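Local structure of metallocarboxypeptidase (Trypanosoma cruzi, 3DWC) at residues 183-186 against 187-190. The protein probably acts as a metal-dependent carboxypeptidase of the M32 family, releasing C-terminal amino acids with broad specificity, proline excepted. Sequence-based numbering, arbitrary orientation.
Sequences PELL and KEVQ
K187 sets CG anti to its own carbonyl carbon (chi1 -66°), which runs its chain back along the helix over P183 and E184, and a nearly eclipsed last torsion, chi4 -7°, swings NZ toward a water. Its CG rests 3.3 Å from P183 O, and the water links the end of the lysine to the same carbonyl, accepting from K187 NZ at 2.6 Å and donating to P183 O. That oxygen also takes a weak bond from K187 N, so the water is its firmer partner. The E184 carboxylate crosses the lysine chain at a slant, OE2 3.8 Å from K187 CE; E184 OE2 and K187 NZ stay 4.7 Å apart, too far for a salt bridge, though the opposite charges probably attract. The next three i to i+4 bonds are stronger, the straightest from Q190 N to L186 O (2.9 Å, 177°). The extended Q190 chain passes L186 at an angle, Q190 NE2 3.8 Å from L186 CG, while on the buried side L185 CD1 meets V189 CG2 at 4.0 Å. This is amphipathic packing in helix 168-196, away from the metal site: L185 and V189 lean on helix 490-501, and L186 faces L360 of helix 358-374 and L394 of helix 382-394.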
loop_
_atom_site.group_PDB
_atom_site.type_symbol
_atom_site.label_atom_id
_atom_site.label_comp_id
_atom_site.label_asym_id
_atom_site.label_seq_id
_atom_site.Cartn_x
_atom_site.Cartn_y
_atom_site.Cartn_z
ATOM N N PRO B 183 19.021 -19.647 -35.353
ATOM C CA PRO B 183 19.343 -18.669 -36.421
ATOM C C PRO B 183 18.894 -19.067 -37.850
ATOM O O PRO B 183 18.340 -18.228 -38.584
ATOM C CB PRO B 183 20.861 -18.541 -36.327
ATOM C CG PRO B 183 21.141 -18.818 -34.855
ATOM C CD PRO B 183 20.210 -19.959 -34.538
ATOM N N GLU B 184 19.066 -20.334 -38.227
ATOM C CA GLU B 184 18.536 -20.776 -39.522
ATOM C C GLU B 184 17.002 -20.948 -39.559
ATOM O O GLU B 184 16.373 -20.790 -40.610
ATOM C CB GLU B 184 19.238 -22.037 -39.996
ATOM C CG GLU B 184 20.638 -21.752 -40.512
ATOM C CD GLU B 184 20.638 -20.856 -41.769
ATOM O OE1 GLU B 184 19.659 -20.931 -42.562
ATOM O OE2 GLU B 184 21.628 -20.105 -41.969
ATOM N N LEU B 185 16.399 -21.234 -38.425
ATOM C CA LEU B 185 14.942 -21.372 -38.375
ATOM C C LEU B 185 14.322 -20.013 -38.626
ATOM O O LEU B 185 13.324 -19.920 -39.338
ATOM C CB LEU B 185 14.483 -21.912 -37.032
ATOM C CG LEU B 185 12.956 -22.050 -36.815
ATOM C CD1 LEU B 185 12.360 -22.850 -37.942
ATOM C CD2 LEU B 185 12.642 -22.704 -35.500
ATOM N N LEU B 186 14.912 -18.978 -38.024
ATOM C CA LEU B 186 14.419 -17.627 -38.191
ATOM C C LEU B 186 14.452 -17.245 -39.690
ATOM O O LEU B 186 13.450 -16.768 -40.258
ATOM C CB LEU B 186 15.206 -16.640 -37.323
ATOM C CG LEU B 186 14.926 -15.151 -37.597
ATOM C CD1 LEU B 186 13.392 -14.803 -37.533
ATOM C CD2 LEU B 186 15.703 -14.273 -36.621
ATOM N N LYS B 187 15.590 -17.497 -40.323
ATOM C CA LYS B 187 15.779 -17.165 -41.721
ATOM C C LYS B 187 14.812 -17.927 -42.601
ATOM O O LYS B 187 14.296 -17.373 -43.551
ATOM C CB LYS B 187 17.194 -17.470 -42.151
ATOM C CG LYS B 187 18.305 -16.640 -41.514
ATOM C CD LYS B 187 19.563 -16.748 -42.393
ATOM C CE LYS B 187 20.930 -16.392 -41.722
ATOM N NZ LYS B 187 20.922 -15.815 -40.319
ATOM N N GLU B 188 14.559 -19.192 -42.281
ATOM C CA GLU B 188 13.615 -20.005 -43.032
ATOM C C GLU B 188 12.188 -19.462 -42.916
ATOM O O GLU B 188 11.454 -19.426 -43.888
ATOM C CB GLU B 188 13.628 -21.435 -42.512
ATOM C CG GLU B 188 12.727 -22.367 -43.305
ATOM C CD GLU B 188 12.824 -23.817 -42.893
ATOM O OE1 GLU B 188 12.530 -24.667 -43.759
ATOM O OE2 GLU B 188 13.192 -24.122 -41.734
ATOM N N VAL B 189 11.821 -19.051 -41.708
ATOM C CA VAL B 189 10.482 -18.531 -41.421
ATOM C C VAL B 189 10.273 -17.221 -42.156
ATOM O O VAL B 189 9.264 -17.059 -42.826
ATOM C CB VAL B 189 10.258 -18.377 -39.924
ATOM C CG1 VAL B 189 8.935 -17.642 -39.636
ATOM C CG2 VAL B 189 10.241 -19.751 -39.287
ATOM N N GLN B 190 11.250 -16.321 -42.061
ATOM C CA GLN B 190 11.221 -15.074 -42.815
ATOM C C GLN B 190 11.000 -15.249 -44.318
ATOM O O GLN B 190 10.151 -14.572 -44.902
ATOM C CB GLN B 190 12.494 -14.273 -42.587
ATOM C CG GLN B 190 12.515 -13.493 -41.279
ATOM C CD GLN B 190 13.802 -12.720 -41.110
ATOM O OE1 GLN B 190 13.802 -11.487 -41.118
ATOM N NE2 GLN B 190 14.920 -13.434 -41.010
HETATM O O HOH W 1 19.151 -15.750 -38.387
#